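Local coordinates for assembly chaperone of ribosomal protein L4 (Acl4) (Chaetomium thermophilum, PDB 5TQB) that probably binds ribosomal protein L4 as a dedicated chaperone built on tetratricopeptide-like helices and helps deliver it for ribosome assembly, at residues A66-V71 with P85-W90; Q50-V53 with D59-R62; E249-L254 with R300-Q305; S233-L238 with W265-Y270. All coordinates share one frame; numbering follows the deposited sequence.

Contact 1. Residues A66-V71 with P85-W90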
loop_
_atom_site.group_PDB
_atom_site.type_symbol
_atom_site.label_atom_id
_atom_site.label_comp_id
_atom_site.label_asym_id
_atom_site.label_seq_id
_atom_site.Cartn_x
_atom_site.Cartn_y
_atom_site.Cartn_z
ATOM N N ALA B 66 7.286 17.668 18.326
ATOM C CA ALA B 66 8.175 18.034 19.428
ATOM C C ALA B 66 7.416 18.768 20.536
ATOM O O ALA B 66 7.630 18.517 21.725
ATOM C CB ALA B 66 9.316 18.898 18.916
ATOM N N ALA B 67 6.533 19.679 20.140
ATOM C CA ALA B 67 5.730 20.432 21.097
ATOM C C ALA B 67 4.776 19.498 21.833
ATOM O O ALA B 67 4.486 19.693 23.012
ATOM C CB ALA B 67 4.960 21.529 20.391
ATOM N N ALA B 68 4.297 18.475 21.136
ATOM C CA ALA B 68 3.412 17.492 21.745
ATOM C C ALA B 68 4.138 16.732 22.851
ATOM O O ALA B 68 3.552 16.421 23.893
ATOM C CB ALA B 68 2.881 16.534 20.692
ATOM N N VAL B 69 5.417 16.448 22.631
ATOM C CA VAL B 69 6.221 15.748 23.628
ATOM C C VAL B 69 6.405 16.606 24.874
ATOM O O VAL B 69 6.282 16.118 25.995
ATOM C CB VAL B 69 7.597 15.354 23.057
ATOM C CG1 VAL B 69 8.526 14.840 24.155
ATOM C CG2 VAL B 69 7.429 14.299 21.983
ATOM N N LYS B 70 6.704 17.885 24.674
ATOM C CA LYS B 70 6.923 18.790 25.792
ATOM C C LYS B 70 5.676 18.899 26.668
ATOM O O LYS B 70 5.774 19.200 27.853
ATOM C CB LYS B 70 7.351 20.170 25.288
ATOM C CG LYS B 70 8.768 20.195 24.731
ATOM C CD LYS B 70 9.051 21.465 23.941
ATOM C CE LYS B 70 10.369 21.365 23.187
ATOM N NZ LYS B 70 10.466 22.369 22.091
ATOM N N VAL B 71 4.511 18.636 26.081
ATOM C CA VAL B 71 3.247 18.642 26.816
ATOM C C VAL B 71 3.008 17.322 27.556
ATOM O O VAL B 71 2.315 17.295 28.566
ATOM C CB VAL B 71 2.061 18.905 25.858
ATOM C CG1 VAL B 71 0.723 18.668 26.545
ATOM C CG2 VAL B 71 2.125 20.321 25.312
ATOM N N PRO B 85 1.789 7.302 21.843
ATOM C CA PRO B 85 3.218 7.087 21.581
ATOM C C PRO B 85 3.659 7.495 20.173
ATOM O O PRO B 85 4.862 7.560 19.907
ATOM C CB PRO B 85 3.377 5.577 21.772
ATOM C CG PRO B 85 2.034 5.014 21.473
ATOM C CD PRO B 85 1.042 6.035 21.929
ATOM N N GLU B 86 2.690 7.777 19.305
ATOM C CA GLU B 86 2.932 8.081 17.897
ATOM C C GLU B 86 3.953 9.198 17.710
ATOM O O GLU B 86 4.827 9.112 16.842
ATOM C CB GLU B 86 1.608 8.463 17.219
ATOM C CG GLU B 86 1.718 8.828 15.743
ATOM C CD GLU B 86 0.415 9.359 15.162
ATOM O OE1 GLU B 86 -0.661 9.023 15.702
ATOM O OE2 GLU B 86 0.469 10.120 14.169
ATOM N N LYS B 87 3.844 10.241 18.527
ATOM C CA LYS B 87 4.735 11.394 18.416
ATOM C C LYS B 87 6.214 11.042 18.642
ATOM O O LYS B 87 7.097 11.648 18.032
ATOM C CB LYS B 87 4.303 12.501 19.382
ATOM C CG LYS B 87 4.211 12.079 20.840
ATOM C CD LYS B 87 3.593 13.188 21.687
ATOM C CE LYS B 87 3.431 12.781 23.145
ATOM N NZ LYS B 87 2.353 11.769 23.347
ATOM N N PHE B 88 6.486 10.076 19.514
ATOM C CA PHE B 88 7.863 9.662 19.769
ATOM C C PHE B 88 8.430 8.959 18.545
ATOM O O PHE B 88 9.577 9.188 18.159
ATOM C CB PHE B 88 7.942 8.731 20.982
ATOM C CG PHE B 88 7.472 9.361 22.259
ATOM C CD1 PHE B 88 8.275 10.257 22.940
ATOM C CD2 PHE B 88 6.226 9.057 22.777
ATOM C CE1 PHE B 88 7.843 10.840 24.118
ATOM C CE2 PHE B 88 5.789 9.634 23.954
ATOM C CZ PHE B 88 6.601 10.527 24.625
ATOM N N LEU B 89 7.609 8.112 17.932
ATOM C CA LEU B 89 8.037 7.299 16.801
ATOM C C LEU B 89 8.298 8.166 15.578
ATOM O O LEU B 89 9.232 7.907 14.815
ATOM C CB LEU B 89 6.990 6.226 16.483
ATOM C CG LEU B 89 6.538 5.374 17.675
ATOM C CD1 LEU B 89 5.506 4.340 17.244
ATOM C CD2 LEU B 89 7.714 4.691 18.364
ATOM N N TRP B 90 7.481 9.201 15.392
ATOM C CA TRP B 90 7.669 10.103 14.262
ATOM C C TRP B 90 8.924 10.948 14.414
ATOM O O TRP B 90 9.601 11.232 13.430
ATOM C CB TRP B 90 6.455 11.014 14.069
ATOM C CG TRP B 90 5.436 10.431 13.141
ATOM C CD1 TRP B 90 4.183 10.005 13.464
ATOM C CD2 TRP B 90 5.592 10.191 11.739
ATOM N NE1 TRP B 90 3.546 9.520 12.350
ATOM C CE2 TRP B 90 4.388 9.626 11.276
ATOM C CE3 TRP B 90 6.632 10.405 10.827
ATOM C CZ2 TRP B 90 4.194 9.268 9.944
ATOM C CZ3 TRP B 90 6.435 10.051 9.501
ATOM C CH2 TRP B 90 5.225 9.490 9.073
#
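The aliphatic chain of Lys87 lies against Ala68 and Val69, joining the second helix of the predicted tetratricopeptide repeat (TPR), 58-71, to helix 86-94. The axes of the two short segments pass 9.3 Å apart, and their directions differ by 135°. Packing is tightest at Lys87 CD, which sits 3.6 Å from Ala68 CB. Val69 CG2 approaches the same CD at 4.0 Å, so the methylene touches two neighbouring side chains. Beyond it the lysine bends (chi4 -71°), carrying NZ to hydrogen bonds with the carbonyls of Gly82 and Gly84; a long, weak ion pair to Asp72 may steady the charge further. With an alanine in place of Lys87, both glycine carbonyls would probably lose this donor and a gap would open beside Ala68 CB. On the outer side of helix 58-71, Lys70 is exposed, its CB pointing away from the other segment. Looser, though still buried, is the apolar flank, where the Phe88 ring also meets Arg108 of helix 100-125. That ring carries Lys87 CG over one face, displaced toward the rim, and Val69 CG1 approaches its CE1 obliquely at 4.1 Å.

Contact 2. Residues Q50-V53 with D59-R62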
loop_
_atom_site.group_PDB
_atom_site.type_symbol
_atom_site.label_atom_id
_atom_site.label_comp_id
_atom_site.label_asym_id
_atom_site.label_seq_id
_atom_site.Cartn_x
_atom_site.Cartn_y
_atom_site.Cartn_z
ATOM N N GLN B 50 0.546 14.927 12.209
ATOM C CA GLN B 50 0.098 13.998 11.170
ATOM C C GLN B 50 -0.237 14.745 9.886
ATOM O O GLN B 50 0.114 14.308 8.792
ATOM C CB GLN B 50 -1.163 13.242 11.605
ATOM C CG GLN B 50 -1.029 12.398 12.858
ATOM C CD GLN B 50 -2.375 11.916 13.390
ATOM O OE1 GLN B 50 -3.424 12.247 12.846
ATOM N NE2 GLN B 50 -2.342 11.131 14.460
ATOM N N ILE B 51 -0.931 15.869 10.028
ATOM C CA ILE B 51 -1.416 16.615 8.875
ATOM C C ILE B 51 -0.261 17.144 8.045
ATOM O O ILE B 51 -0.268 17.040 6.820
ATOM C CB ILE B 51 -2.326 17.786 9.304
ATOM C CG1 ILE B 51 -3.634 17.243 9.880
ATOM C CG2 ILE B 51 -2.638 18.704 8.121
ATOM C CD1 ILE B 51 -4.447 18.270 10.675
ATOM N N HIS B 52 0.733 17.709 8.715
ATOM C CA HIS B 52 1.861 18.294 8.013
ATOM C C HIS B 52 2.810 17.227 7.466
ATOM O O HIS B 52 3.575 17.491 6.542
ATOM C CB HIS B 52 2.578 19.294 8.917
ATOM C CG HIS B 52 1.830 20.581 9.076
ATOM N ND1 HIS B 52 0.743 20.711 9.914
ATOM C CD2 HIS B 52 1.992 21.784 8.478
ATOM C CE1 HIS B 52 0.280 21.946 9.839
ATOM N NE2 HIS B 52 1.020 22.618 8.975
ATOM N N VAL B 53 2.745 16.021 8.023
ATOM C CA VAL B 53 3.477 14.890 7.460
ATOM C C VAL B 53 2.843 14.529 6.131
ATOM O O VAL B 53 3.529 14.345 5.129
ATOM C CB VAL B 53 3.448 13.660 8.402
ATOM C CG1 VAL B 53 3.507 12.342 7.622
ATOM C CG2 VAL B 53 4.585 13.733 9.403
ATOM N N ASP B 59 9.437 19.753 8.342
ATOM C CA ASP B 59 9.961 20.631 9.380
ATOM C C ASP B 59 8.850 21.164 10.281
ATOM O O ASP B 59 9.057 21.365 11.479
ATOM C CB ASP B 59 10.747 21.782 8.755
ATOM C CG ASP B 59 11.961 21.302 7.981
ATOM O OD1 ASP B 59 13.001 21.034 8.621
ATOM O OD2 ASP B 59 11.876 21.189 6.738
ATOM N N ALA B 60 7.676 21.395 9.701
ATOM C CA ALA B 60 6.512 21.792 10.481
ATOM C C ALA B 60 6.068 20.611 11.325
ATOM O O ALA B 60 5.734 20.759 12.501
ATOM C CB ALA B 60 5.386 22.245 9.568
ATOM N N ALA B 61 6.080 19.432 10.713
ATOM C CA ALA B 61 5.695 18.207 11.399
ATOM C C ALA B 61 6.580 17.930 12.613
ATOM O O ALA B 61 6.087 17.496 13.655
ATOM C CB ALA B 61 5.738 17.042 10.447
ATOM N N ARG B 62 7.881 18.186 12.482
ATOM C CA ARG B 62 8.813 17.940 13.578
ATOM C C ARG B 62 8.525 18.867 14.756
ATOM O O ARG B 62 8.506 18.435 15.912
ATOM C CB ARG B 62 10.266 18.111 13.116
ATOM C CG ARG B 62 11.290 17.786 14.195
ATOM C CD ARG B 62 12.739 17.984 13.725
ATOM N NE ARG B 62 13.048 17.232 12.506
ATOM C CZ ARG B 62 13.101 17.754 11.282
ATOM N NH1 ARG B 62 12.872 19.048 11.079
ATOM N NH2 ARG B 62 13.385 16.978 10.246
#
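His52 and Val53 meet Ala60 and Ala61 where helices 41-54 and 58-71, the antiparallel helix pair of the predicted TPR, come together near their connecting turn. In the first shell, His52 CD2 rests 3.6 Å from Ala60 CB. The methyl approaches the imidazole obliquely, while His52 CB lies 3.9 Å from the backbone N of Ala61. Alongside, Val53 CG2 packs on Ala61 CB at 3.7 Å. Small alanine side chains let the backbones close in, with only 5.1 Å between His52 CA and Ala61 CA; Ala61 probably occupies the small-residue position familiar from the second helix of TPR motifs.

The next shell fixes these groups. His52 CG stands anti to the carbonyl carbon (chi1 -75°), which folds the ring back along its own helix so that ND1 can hydrogen-bond Leu48 O. This bond limits rotation of the imidazole, whose ring also meets that of Tyr64. Val53 is backed by Tyr65 and by Trp90 of helix 86-94, and touches a polar side chain of the bound partner protein. Leu94 covers Ala61.

Farther out, on the side of helix 58-71 turned from His52, Arg62 is held by several acceptors: NE pairs with Glu96 and NH2 with Leu94 O. Its NH1 makes a salt bridge of 3.2 Å to Asp59 OD1, which lies almost in the guanidinium plane but is itself met from above the carboxylate plane, 44° out of it.

Contact 3. Residues E249-L254 with R300-Q305. With EDO (1,2-ethanediol), chain F; EDO (1,2-ethanediol), chain G.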
loop_
_atom_site.group_PDB
_atom_site.type_symbol
_atom_site.label_atom_id
_atom_site.label_comp_id
_atom_site.label_asym_id
_atom_site.label_seq_id
_atom_site.Cartn_x
_atom_site.Cartn_y
_atom_site.Cartn_z
ATOM N N GLU B 249 5.543 -11.544 -8.323
ATOM C CA GLU B 249 4.155 -11.450 -7.883
ATOM C C GLU B 249 3.940 -10.218 -7.007
ATOM O O GLU B 249 2.967 -9.481 -7.189
ATOM C CB GLU B 249 3.754 -12.718 -7.129
ATOM C CG GLU B 249 3.775 -13.968 -8.001
ATOM C CD GLU B 249 3.522 -15.247 -7.220
ATOM O OE1 GLU B 249 3.776 -15.266 -5.994
ATOM O OE2 GLU B 249 3.068 -16.238 -7.834
ATOM N N VAL B 250 4.857 -9.985 -6.073
ATOM C CA VAL B 250 4.763 -8.828 -5.189
ATOM C C VAL B 250 4.859 -7.514 -5.973
ATOM O O VAL B 250 4.104 -6.578 -5.698
ATOM C CB VAL B 250 5.836 -8.866 -4.077
ATOM C CG1 VAL B 250 5.759 -7.621 -3.192
ATOM C CG2 VAL B 250 5.670 -10.115 -3.226
ATOM N N THR B 251 5.765 -7.439 -6.948
ATOM C CA THR B 251 5.923 -6.210 -7.732
ATOM C C THR B 251 4.725 -5.945 -8.646
ATOM O O THR B 251 4.422 -4.792 -8.957
ATOM C CB THR B 251 7.221 -6.201 -8.595
ATOM O OG1 THR B 251 7.279 -7.370 -9.421
ATOM C CG2 THR B 251 8.455 -6.130 -7.717
ATOM N N GLU B 252 4.047 -7.004 -9.077
ATOM C CA GLU B 252 2.890 -6.838 -9.945
ATOM C C GLU B 252 1.694 -6.286 -9.162
ATOM O O GLU B 252 0.977 -5.417 -9.657
ATOM C CB GLU B 252 2.530 -8.152 -10.639
ATOM C CG GLU B 252 1.534 -7.960 -11.773
ATOM C CD GLU B 252 1.510 -9.111 -12.762
ATOM O OE1 GLU B 252 2.582 -9.697 -13.034
ATOM O OE2 GLU B 252 0.413 -9.424 -13.277
ATOM N N ARG B 253 1.492 -6.782 -7.942
ATOM C CA ARG B 253 0.462 -6.245 -7.052
ATOM C C ARG B 253 0.740 -4.778 -6.742
ATOM O O ARG B 253 -0.167 -3.949 -6.766
ATOM C CB ARG B 253 0.411 -7.045 -5.746
ATOM C CG ARG B 253 -0.503 -6.471 -4.643
ATOM C CD ARG B 253 -1.943 -6.939 -4.780
ATOM N NE ARG B 253 -2.099 -8.340 -4.394
ATOM C CZ ARG B 253 -2.233 -8.768 -3.141
ATOM N NH1 ARG B 253 -2.230 -7.909 -2.127
ATOM N NH2 ARG B 253 -2.367 -10.066 -2.898
ATOM N N LEU B 254 1.992 -4.459 -6.441
ATOM C CA LEU B 254 2.350 -3.092 -6.093
ATOM C C LEU B 254 2.023 -2.115 -7.221
ATOM O O LEU B 254 1.503 -1.029 -6.969
ATOM C CB LEU B 254 3.828 -3.004 -5.709
ATOM C CG LEU B 254 4.187 -3.590 -4.338
ATOM C CD1 LEU B 254 5.698 -3.719 -4.178
ATOM C CD2 LEU B 254 3.616 -2.737 -3.212
ATOM N N ARG B 300 12.633 -5.610 -20.001
ATOM C CA ARG B 300 12.832 -4.404 -20.795
ATOM C C ARG B 300 11.604 -3.490 -20.736
ATOM O O ARG B 300 11.737 -2.265 -20.663
ATOM C CB ARG B 300 13.123 -4.781 -22.246
ATOM C CG ARG B 300 13.757 -3.669 -23.057
ATOM C CD ARG B 300 13.222 -3.658 -24.480
ATOM N NE ARG B 300 13.330 -4.958 -25.133
ATOM C CZ ARG B 300 12.694 -5.287 -26.254
ATOM N NH1 ARG B 300 11.893 -4.413 -26.849
ATOM N NH2 ARG B 300 12.852 -6.493 -26.781
ATOM N N LYS B 301 10.416 -4.088 -20.773
ATOM C CA LYS B 301 9.165 -3.330 -20.738
ATOM C C LYS B 301 9.009 -2.597 -19.411
ATOM O O LYS B 301 8.587 -1.442 -19.375
ATOM C CB LYS B 301 7.970 -4.258 -20.962
ATOM C CG LYS B 301 7.908 -4.858 -22.360
ATOM C CD LYS B 301 6.842 -5.943 -22.471
ATOM C CE LYS B 301 6.911 -6.658 -23.819
ATOM N NZ LYS B 301 5.962 -7.807 -23.917
ATOM N N TRP B 302 9.355 -3.272 -18.322
ATOM C CA TRP B 302 9.300 -2.663 -17.001
ATOM C C TRP B 302 10.291 -1.506 -16.892
ATOM O O TRP B 302 9.966 -0.452 -16.343
ATOM C CB TRP B 302 9.579 -3.709 -15.920
ATOM C CG TRP B 302 8.380 -4.535 -15.554
ATOM C CD1 TRP B 302 7.767 -5.483 -16.320
ATOM C CD2 TRP B 302 7.650 -4.488 -14.320
ATOM N NE1 TRP B 302 6.703 -6.027 -15.644
ATOM C CE2 TRP B 302 6.609 -5.433 -14.414
ATOM C CE3 TRP B 302 7.778 -3.739 -13.147
ATOM C CZ2 TRP B 302 5.701 -5.651 -13.376
ATOM C CZ3 TRP B 302 6.872 -3.952 -12.119
ATOM C CH2 TRP B 302 5.848 -4.900 -12.241
ATOM N N LEU B 303 11.494 -1.696 -17.433
ATOM C CA LEU B 303 12.548 -0.696 -17.308
ATOM C C LEU B 303 12.296 0.500 -18.218
ATOM O O LEU B 303 12.590 1.635 -17.853
ATOM C CB LEU B 303 13.912 -1.317 -17.610
ATOM C CG LEU B 303 14.414 -2.357 -16.604
ATOM C CD1 LEU B 303 15.668 -3.031 -17.137
ATOM C CD2 LEU B 303 14.683 -1.731 -15.243
ATOM N N ARG B 304 11.770 0.241 -19.410
ATOM C CA ARG B 304 11.361 1.319 -20.301
ATOM C C ARG B 304 10.319 2.162 -19.581
ATOM O O ARG B 304 10.404 3.389 -19.554
ATOM C CB ARG B 304 10.786 0.758 -21.604
ATOM C CG ARG B 304 11.835 0.160 -22.538
ATOM C CD ARG B 304 12.250 1.135 -23.628
ATOM N NE ARG B 304 13.370 0.631 -24.419
ATOM C CZ ARG B 304 13.259 -0.247 -25.415
ATOM N NH1 ARG B 304 12.074 -0.740 -25.755
ATOM N NH2 ARG B 304 14.342 -0.640 -26.069
ATOM N N GLN B 305 9.353 1.485 -18.971
ATOM C CA GLN B 305 8.267 2.160 -18.278
ATOM C C GLN B 305 8.789 2.898 -17.052
ATOM O O GLN B 305 8.250 3.936 -16.670
ATOM C CB GLN B 305 7.196 1.152 -17.869
ATOM C CG GLN B 305 5.945 1.783 -17.269
ATOM C CD GLN B 305 5.221 2.687 -18.248
ATOM O OE1 GLN B 305 5.316 2.515 -19.463
ATOM N NE2 GLN B 305 4.490 3.658 -17.719
HETATM C C1 EDO F . -0.350 -3.879 -12.740
HETATM O O1 EDO F . -0.463 -5.284 -12.657
HETATM C C2 EDO F . -1.651 -3.289 -13.238
HETATM O O2 EDO F . -1.530 -1.885 -13.344
HETATM C C1 EDO G . 1.274 2.052 -16.970
HETATM O O1 EDO G . 0.824 1.180 -15.955
HETATM C C2 EDO G . 1.280 3.479 -16.458
HETATM O O2 EDO G . 2.358 3.665 -15.565
#
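The indole of Trp302 meets Thr251 with its outer rim: the backbone O of Thr251 lies in the ring plane, 3.6 Å from CH2. Helix 262-281 also meets the indole, through a cation-pi contact with Arg272 and an edge-to-face pairing with Trp265. An in-plane approach sets a C-H of the six-membered ring against the carbonyl oxygen, a placement that is probably mildly favourable electrostatically. The Thr251 side chain crosses the ring rim obliquely, its CB 4.1 Å from Trp302 CH2. Its OG1 stands between the backbone N and the carbonyl carbon (chi1 54°), turned back to hydrogen-bond Ala247 O and Leu248 O. Arg272 NH2 also bonds this hydroxyl, so one guanidinium serves both threonine and tryptophan. A serine in place of Trp302 would probably deprive Arg272 of its aromatic partner and leave a gap between the two helices. The nearest CA atoms of the segments, those of Glu252 and Trp302, are 10.4 Å apart, and the indole spans that distance. Two ethanediol molecules, probably from the crystallisation liquor, bind weakly at Glu252 O and Gln305 NE2. Helices 244-257 and 291-313 are thus joined past the intervening helix 262-281, as expected where successive helices stack into a TPR-like alpha solenoid.

Contact 4. Residues S233-L238 with W265-Y270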
loop_
_atom_site.group_PDB
_atom_site.type_symbol
_atom_site.label_atom_id
_atom_site.label_comp_id
_atom_site.label_asym_id
_atom_site.label_seq_id
_atom_site.Cartn_x
_atom_site.Cartn_y
_atom_site.Cartn_z
ATOM N N SER B 233 10.611 -2.763 0.600
ATOM C CA SER B 233 11.730 -3.349 1.326
ATOM C C SER B 233 11.740 -4.859 1.141
ATOM O O SER B 233 12.804 -5.477 0.991
ATOM C CB SER B 233 11.631 -2.998 2.810
ATOM O OG SER B 233 12.421 -3.859 3.610
ATOM N N LEU B 234 10.549 -5.447 1.139
ATOM C CA LEU B 234 10.414 -6.886 0.957
ATOM C C LEU B 234 10.996 -7.332 -0.384
ATOM O O LEU B 234 11.741 -8.307 -0.445
ATOM C CB LEU B 234 8.946 -7.299 1.053
ATOM C CG LEU B 234 8.647 -8.764 0.747
ATOM C CD1 LEU B 234 9.312 -9.672 1.775
ATOM C CD2 LEU B 234 7.154 -8.989 0.700
ATOM N N VAL B 235 10.659 -6.615 -1.453
ATOM C CA VAL B 235 11.135 -6.973 -2.786
ATOM C C VAL B 235 12.662 -6.987 -2.851
ATOM O O VAL B 235 13.247 -7.843 -3.515
ATOM C CB VAL B 235 10.579 -6.018 -3.857
ATOM C CG1 VAL B 235 11.243 -6.250 -5.201
ATOM C CG2 VAL B 235 9.081 -6.209 -3.999
ATOM N N ARG B 236 13.296 -6.033 -2.170
ATOM C CA ARG B 236 14.752 -5.943 -2.145
ATOM C C ARG B 236 15.327 -7.173 -1.447
ATOM O O ARG B 236 16.324 -7.742 -1.896
ATOM C CB ARG B 236 15.205 -4.660 -1.439
ATOM C CG ARG B 236 14.918 -3.376 -2.217
ATOM C CD ARG B 236 15.055 -2.121 -1.340
ATOM N NE ARG B 236 16.412 -1.928 -0.816
ATOM C CZ ARG B 236 17.316 -1.075 -1.305
ATOM N NH1 ARG B 236 17.037 -0.304 -2.350
ATOM N NH2 ARG B 236 18.516 -0.986 -0.742
ATOM N N LEU B 237 14.674 -7.595 -0.368
ATOM C CA LEU B 237 15.073 -8.803 0.345
ATOM C C LEU B 237 14.901 -10.052 -0.518
ATOM O O LEU B 237 15.721 -10.963 -0.462
ATOM C CB LEU B 237 14.263 -8.965 1.633
ATOM C CG LEU B 237 14.420 -7.879 2.702
ATOM C CD1 LEU B 237 13.494 -8.174 3.859
ATOM C CD2 LEU B 237 15.842 -7.772 3.186
ATOM N N LEU B 238 13.829 -10.092 -1.306
ATOM C CA LEU B 238 13.521 -11.253 -2.142
ATOM C C LEU B 238 14.504 -11.437 -3.302
ATOM O O LEU B 238 14.867 -12.564 -3.641
ATOM C CB LEU B 238 12.105 -11.137 -2.708
ATOM C CG LEU B 238 10.940 -11.349 -1.741
ATOM C CD1 LEU B 238 9.634 -11.069 -2.458
ATOM C CD2 LEU B 238 10.938 -12.759 -1.176
ATOM N N TRP B 265 8.856 0.048 -10.575
ATOM C CA TRP B 265 9.068 -0.351 -11.961
ATOM C C TRP B 265 10.497 -0.869 -12.109
ATOM O O TRP B 265 10.743 -1.869 -12.776
ATOM C CB TRP B 265 8.817 0.808 -12.929
ATOM C CG TRP B 265 7.364 1.054 -13.237
ATOM C CD1 TRP B 265 6.622 2.142 -12.880
ATOM C CD2 TRP B 265 6.485 0.193 -13.972
ATOM N NE1 TRP B 265 5.336 2.012 -13.345
ATOM C CE2 TRP B 265 5.224 0.824 -14.017
ATOM C CE3 TRP B 265 6.640 -1.049 -14.593
ATOM C CZ2 TRP B 265 4.123 0.253 -14.658
ATOM C CZ3 TRP B 265 5.546 -1.615 -15.229
ATOM C CH2 TRP B 265 4.305 -0.963 -15.261
ATOM N N TYR B 266 11.432 -0.192 -11.454
ATOM C CA TYR B 266 12.825 -0.604 -11.476
ATOM C C TYR B 266 13.021 -1.974 -10.834
ATOM O O TYR B 266 13.631 -2.862 -11.424
ATOM C CB TYR B 266 13.695 0.423 -10.758
ATOM C CG TYR B 266 15.112 -0.044 -10.583
ATOM C CD1 TYR B 266 16.010 0.007 -11.639
ATOM C CD2 TYR B 266 15.550 -0.551 -9.371
ATOM C CE1 TYR B 266 17.304 -0.423 -11.490
ATOM C CE2 TYR B 266 16.838 -0.990 -9.213
ATOM C CZ TYR B 266 17.715 -0.923 -10.276
ATOM O OH TYR B 266 19.010 -1.358 -10.112
ATOM N N LEU B 267 12.499 -2.147 -9.628
ATOM C CA LEU B 267 12.677 -3.401 -8.911
ATOM C C LEU B 267 12.072 -4.573 -9.678
ATOM O O LEU B 267 12.658 -5.654 -9.726
ATOM C CB LEU B 267 12.084 -3.304 -7.504
ATOM C CG LEU B 267 12.911 -2.464 -6.523
ATOM C CD1 LEU B 267 12.127 -2.217 -5.230
ATOM C CD2 LEU B 267 14.267 -3.118 -6.218
ATOM N N GLY B 268 10.914 -4.352 -10.292
ATOM C CA GLY B 268 10.255 -5.386 -11.070
ATOM C C GLY B 268 11.049 -5.711 -12.320
ATOM O O GLY B 268 11.173 -6.872 -12.714
ATOM N N GLY B 269 11.590 -4.676 -12.950
ATOM C CA GLY B 269 12.434 -4.856 -14.113
ATOM C C GLY B 269 13.718 -5.587 -13.772
ATOM O O GLY B 269 14.165 -6.461 -14.518
ATOM N N TYR B 270 14.311 -5.229 -12.638
ATOM C CA TYR B 270 15.562 -5.844 -12.216
ATOM C C TYR B 270 15.329 -7.286 -11.795
ATOM O O TYR B 270 16.127 -8.171 -12.115
ATOM C CB TYR B 270 16.200 -5.059 -11.071
ATOM C CG TYR B 270 17.611 -5.509 -10.765
ATOM C CD1 TYR B 270 17.926 -6.098 -9.548
ATOM C CD2 TYR B 270 18.627 -5.361 -11.706
ATOM C CE1 TYR B 270 19.215 -6.517 -9.271
ATOM C CE2 TYR B 270 19.915 -5.771 -11.439
ATOM C CZ TYR B 270 20.206 -6.349 -10.218
ATOM O OH TYR B 270 21.488 -6.763 -9.946
#
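Val235 and Leu267 bring helices 228-240 and 262-281 to their nearest backbone approach in these segments, 7.3 Å between the two CA atoms. Both side chains point across the interface, Val235 CG1 reaching Leu267 CB at 3.8 Å. The valine places CG1 anti to its own nitrogen (chi1 171°), and the same methyl also lies 4.1 Å from Leu267 CD1. It therefore covers both the root and one branch of the leucine. The other branch goes to the neighbouring residue, with Leu267 CD2 4.1 Å from Arg236 CG. Leu267 is thus the central side chain, set against a valine methyl and the aliphatic start of an arginine. Val235 is backed in turn by Val250 and Thr251 of helix 244-257, which lies between the two helices in sequence.

Arg236 bends about its CG-CD bond (chi3 62°), and its NH2 hydrogen-bonds the backbone of the bound partner protein. An ethanediol, probably from the crystallisation liquor, lies about 3 Å from this side chain at nearest atoms. Tyr266 likewise hydrogen-bonds the partner's backbone through OH, which also bonds His323 ND1. Leu267 itself packs on an aromatic side chain of the partner, and Tyr270 on an apolar one. Within this chain, Tyr266 OH stands over one face of the Tyr270 ring, displaced toward its rim.

Between the two segments the chemistry is wholly apolar, yet Arg236 and Leu267 both join the helices and touch the other protein, with Tyr266 beside them reaching its backbone, consistent with a chaperone that grips main chain as well as side chains.

Overall arrangement
The four contacts form two pairs on a helical scaffold. Contacts 1 and 2 share helix 58-71, their centres 11 Å apart; Glu86 OE1 and Gln50 NE2 lie 3.0 Å from each other in a probable hydrogen bond, and Trp90 CH2 is 3.6 Å from Val53 CG1. Contacts 3 and 4 alternate along the chain, with centres 9 Å apart. Here Trp302 meets Trp265, CE3 to CE3 at 3.3 Å, and packs over Gly268 and Gly269. The pairs do not touch: contacts 1 and 4 are 33 Å apart by centres, on opposite sides of the chain's centre. All four have residues touching the bound partner protein, most extensively contact 4, so the partner is contacted from both pairs.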